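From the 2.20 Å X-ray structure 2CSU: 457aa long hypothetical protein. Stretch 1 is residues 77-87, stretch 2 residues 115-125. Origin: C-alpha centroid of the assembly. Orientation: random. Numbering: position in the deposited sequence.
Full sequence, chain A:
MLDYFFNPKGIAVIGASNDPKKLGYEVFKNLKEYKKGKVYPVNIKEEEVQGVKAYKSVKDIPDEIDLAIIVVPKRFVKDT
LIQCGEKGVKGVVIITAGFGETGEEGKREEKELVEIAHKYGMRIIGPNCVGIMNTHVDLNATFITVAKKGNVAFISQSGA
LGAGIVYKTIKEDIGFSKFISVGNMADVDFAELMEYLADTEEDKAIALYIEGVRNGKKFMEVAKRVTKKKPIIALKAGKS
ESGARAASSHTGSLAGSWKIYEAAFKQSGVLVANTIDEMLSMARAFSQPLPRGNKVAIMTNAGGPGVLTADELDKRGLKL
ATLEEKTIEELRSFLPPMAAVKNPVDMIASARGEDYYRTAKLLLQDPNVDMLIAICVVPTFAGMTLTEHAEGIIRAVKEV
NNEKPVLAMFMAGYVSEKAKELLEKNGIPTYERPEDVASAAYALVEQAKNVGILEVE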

# COMPACT_ATOMS: atom_id res chain seq x y z
N VAL A 77 -13.51 -18.78 33.45
CA VAL A 77 -14.29 -18.96 32.23
C VAL A 77 -15.35 -20.06 32.26
O VAL A 77 -16.45 -19.89 31.74
CB VAL A 77 -13.36 -19.17 31.01
CG1 VAL A 77 -14.18 -19.43 29.74
CG2 VAL A 77 -12.49 -17.94 30.84
N LYS A 78 -15.04 -21.19 32.88
CA LYS A 78 -15.96 -22.32 33.06
C LYS A 78 -17.26 -21.88 33.73
O LYS A 78 -18.35 -21.99 33.17
CB LYS A 78 -15.27 -23.38 33.91
CG LYS A 78 -15.46 -24.79 33.33
CD LYS A 78 -15.47 -25.87 34.41
CE LYS A 78 -14.12 -26.59 34.53
NZ LYS A 78 -14.34 -28.03 34.59
N ASP A 79 -17.07 -21.46 34.97
CA ASP A 79 -18.21 -21.06 35.78
C ASP A 79 -18.97 -19.87 35.18
O ASP A 79 -20.19 -19.77 35.35
CB ASP A 79 -17.75 -20.71 37.20
CG ASP A 79 -18.92 -20.38 38.10
OD1 ASP A 79 -19.85 -21.22 38.20
OD2 ASP A 79 -18.91 -19.28 38.71
N THR A 80 -18.27 -18.97 34.50
CA THR A 80 -18.94 -17.84 33.88
C THR A 80 -19.78 -18.36 32.72
O THR A 80 -20.90 -17.92 32.50
CB THR A 80 -17.92 -16.79 33.35
OG1 THR A 80 -16.96 -17.43 32.50
CG2 THR A 80 -17.19 -16.14 34.52
N LEU A 81 -19.24 -19.33 31.98
CA LEU A 81 -19.97 -19.91 30.87
C LEU A 81 -21.25 -20.57 31.37
O LEU A 81 -22.31 -20.40 30.77
CB LEU A 81 -19.12 -20.95 30.15
CG LEU A 81 -19.78 -21.62 28.95
CD1 LEU A 81 -19.95 -20.61 27.82
CD2 LEU A 81 -18.92 -22.78 28.47
N ILE A 82 -21.15 -21.32 32.46
CA ILE A 82 -22.32 -21.99 33.04
C ILE A 82 -23.35 -20.95 33.48
O ILE A 82 -24.55 -21.12 33.28
CB ILE A 82 -21.91 -22.90 34.24
CG1 ILE A 82 -21.02 -24.04 33.73
CG2 ILE A 82 -23.16 -23.47 34.95
CD1 ILE A 82 -20.55 -25.02 34.79
N GLN A 83 -22.88 -19.86 34.10
CA GLN A 83 -23.81 -18.82 34.51
C GLN A 83 -24.56 -18.32 33.27
O GLN A 83 -25.79 -18.21 33.27
CB GLN A 83 -23.06 -17.68 35.20
CG GLN A 83 -22.75 -17.94 36.69
CD GLN A 83 -21.92 -16.83 37.33
OE1 GLN A 83 -22.26 -15.65 37.21
NE2 GLN A 83 -20.84 -17.20 38.00
N CYS A 84 -23.84 -18.02 32.19
CA CYS A 84 -24.49 -17.56 30.98
C CYS A 84 -25.55 -18.60 30.58
O CYS A 84 -26.66 -18.25 30.17
CB CYS A 84 -23.48 -17.39 29.85
SG CYS A 84 -22.35 -16.00 30.06
N GLY A 85 -25.19 -19.87 30.74
CA GLY A 85 -26.11 -20.94 30.40
C GLY A 85 -27.43 -20.86 31.15
O GLY A 85 -28.50 -20.94 30.54
N GLU A 86 -27.36 -20.71 32.47
CA GLU A 86 -28.56 -20.64 33.29
C GLU A 86 -29.36 -19.38 32.95
O GLU A 86 -30.60 -19.37 32.99
CB GLU A 86 -28.18 -20.65 34.76
CG GLU A 86 -27.11 -21.70 35.11
CD GLU A 86 -26.67 -21.64 36.57
OE1 GLU A 86 -26.51 -20.52 37.11
OE2 GLU A 86 -26.47 -22.72 37.18
N LYS A 87 -28.64 -18.32 32.60
CA LYS A 87 -29.23 -17.02 32.30
C LYS A 87 -30.00 -17.03 30.97
O LYS A 87 -30.86 -16.19 30.71
CB LYS A 87 -28.12 -15.97 32.25
CG LYS A 87 -28.65 -14.59 31.87
CD LYS A 87 -29.76 -14.10 32.81
CE LYS A 87 -30.12 -12.63 32.58
NZ LYS A 87 -31.28 -12.27 33.39
N GLU A 115 -18.86 -28.51 25.21
CA GLU A 115 -19.83 -29.46 25.73
C GLU A 115 -20.86 -28.72 26.60
O GLU A 115 -22.06 -28.98 26.53
CB GLU A 115 -19.13 -30.55 26.55
CG GLU A 115 -20.08 -31.58 27.16
CD GLU A 115 -19.38 -32.85 27.62
OE1 GLU A 115 -18.97 -32.93 28.80
OE2 GLU A 115 -19.23 -33.76 26.78
N ILE A 116 -20.38 -27.81 27.44
CA ILE A 116 -21.28 -27.06 28.29
C ILE A 116 -22.20 -26.20 27.44
O ILE A 116 -23.40 -26.11 27.70
CB ILE A 116 -20.52 -26.15 29.28
CG1 ILE A 116 -19.81 -27.00 30.33
CG2 ILE A 116 -21.48 -25.17 29.94
CD1 ILE A 116 -19.05 -26.18 31.39
N ALA A 117 -21.64 -25.58 26.41
CA ALA A 117 -22.45 -24.73 25.54
C ALA A 117 -23.57 -25.52 24.89
O ALA A 117 -24.72 -25.09 24.91
CB ALA A 117 -21.59 -24.07 24.48
N HIS A 118 -23.24 -26.66 24.31
CA HIS A 118 -24.25 -27.48 23.64
C HIS A 118 -25.38 -27.89 24.59
O HIS A 118 -26.53 -27.99 24.17
CB HIS A 118 -23.59 -28.72 23.01
CG HIS A 118 -22.66 -28.40 21.88
ND1 HIS A 118 -22.38 -27.11 21.49
CD2 HIS A 118 -21.94 -29.21 21.06
CE1 HIS A 118 -21.53 -27.14 20.47
NE2 HIS A 118 -21.25 -28.40 20.20
N LYS A 119 -25.04 -28.10 25.85
CA LYS A 119 -26.04 -28.47 26.84
C LYS A 119 -27.07 -27.36 27.05
O LYS A 119 -28.26 -27.63 27.17
CB LYS A 119 -25.38 -28.77 28.19
CG LYS A 119 -26.40 -28.83 29.32
CD LYS A 119 -25.77 -29.09 30.68
CE LYS A 119 -26.86 -29.18 31.75
NZ LYS A 119 -26.35 -29.62 33.08
N TYR A 120 -26.59 -26.12 27.11
CA TYR A 120 -27.48 -24.98 27.32
C TYR A 120 -28.02 -24.41 26.02
O TYR A 120 -28.80 -23.46 26.03
CB TYR A 120 -26.75 -23.90 28.11
CG TYR A 120 -26.59 -24.22 29.58
CD1 TYR A 120 -27.66 -24.06 30.46
CD2 TYR A 120 -25.38 -24.69 30.09
CE1 TYR A 120 -27.52 -24.35 31.82
CE2 TYR A 120 -25.24 -24.98 31.46
CZ TYR A 120 -26.31 -24.80 32.31
OH TYR A 120 -26.18 -25.03 33.66
N GLY A 121 -27.61 -25.00 24.90
CA GLY A 121 -28.04 -24.46 23.60
C GLY A 121 -27.31 -23.16 23.24
O GLY A 121 -27.83 -22.28 22.56
N MSE A 122 -26.08 -23.03 23.74
CA MSE A 122 -25.32 -21.83 23.43
C MSE A 122 -24.28 -22.09 22.34
O MSE A 122 -23.81 -23.20 22.12
CB MSE A 122 -24.65 -21.35 24.72
CG MSE A 122 -25.57 -21.50 25.94
SE MSE A 122 -25.27 -20.24 27.19
CE MSE A 122 -23.49 -20.50 27.37
N ARG A 123 -23.97 -21.03 21.59
CA ARG A 123 -22.86 -21.11 20.64
C ARG A 123 -21.67 -20.26 21.10
O ARG A 123 -21.81 -19.18 21.64
CB ARG A 123 -23.36 -20.62 19.28
CG ARG A 123 -24.45 -21.52 18.71
CD ARG A 123 -24.15 -23.00 18.95
NE ARG A 123 -22.84 -23.36 18.38
CZ ARG A 123 -22.76 -23.43 17.04
NH1 ARG A 123 -23.82 -23.18 16.29
NH2 ARG A 123 -21.60 -23.75 16.46
N ILE A 124 -20.45 -20.81 20.89
CA ILE A 124 -19.27 -20.10 21.37
C ILE A 124 -18.31 -19.71 20.24
O ILE A 124 -17.94 -20.51 19.40
CB ILE A 124 -18.54 -20.98 22.38
CG1 ILE A 124 -19.23 -20.90 23.74
CG2 ILE A 124 -17.09 -20.48 22.56
CD1 ILE A 124 -18.63 -21.88 24.76
N ILE A 125 -17.95 -18.42 20.23
CA ILE A 125 -16.87 -18.01 19.35
C ILE A 125 -15.56 -17.83 20.12
O ILE A 125 -15.49 -17.16 21.14
CB ILE A 125 -17.26 -16.69 18.69
CG1 ILE A 125 -18.54 -16.87 17.86
CG2 ILE A 125 -16.15 -16.22 17.74
CD1 ILE A 125 -18.77 -15.71 16.89
O HOH W 1 -29.00 -20.88 27.56

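Leu81 is the hub of the apolar centre. Its CA-to-CB bond points toward the second stretch, and with chi1 in t and chi2 in p its two methyls share the work: CD2 lies 3.8 Å from Ile116 CG2, CD1 sits 3.6 Å from Met122 CE, and both meet Ile124 CD1, at 3.6 Å from Leu81 CD1 and 3.8 Å from Leu81 CD2. One branched side chain thus touches the helix, the loop after it and the strand that follows. Beta-branched Ile116, also pointing toward its partner, is wide enough to serve two residues, for its CD1 lies 3.7 Å from Ile82 CG1. All these contacts are between carbons, so packing rather than directional bonding joins the pieces; no hydrogen bond runs directly between the stretches.

The two helices run nearly parallel, 7° apart, with their axes 9.6 Å apart at closest approach. Near Gly85 the backbones draw closer, its CA coming within 5.3 Å of Tyr120 CA. The rule here is absence: a CB on Gly85 would point toward the other stretch and fall 2.5 Å from Tyr120 CD2, a clash. Without one, Gly85 CA lies over the Tyr120 ring face, 3.6 Å from the ring centroid in a CH-pi contact, and 3.4 Å from Met122 SE. The flexible selenomethionine fills the space beside it, its CE also 4.0 Å from Cys84 CB.

Outward, Tyr120 combines an apolar ring with a polar tip suited to a partly exposed site: its OH lies 3.6 Å from Ile82 CG2 and 3.7 Å from Glu86 CG. Gly121 then leaves the helix with positive phi, a conformation that favours glycine, and the chain turns so that Met122 points back toward the first helix. At the polar edge, water 1 links the backbones, lying 3.0 Å from both Gly85 O and Tyr120 O.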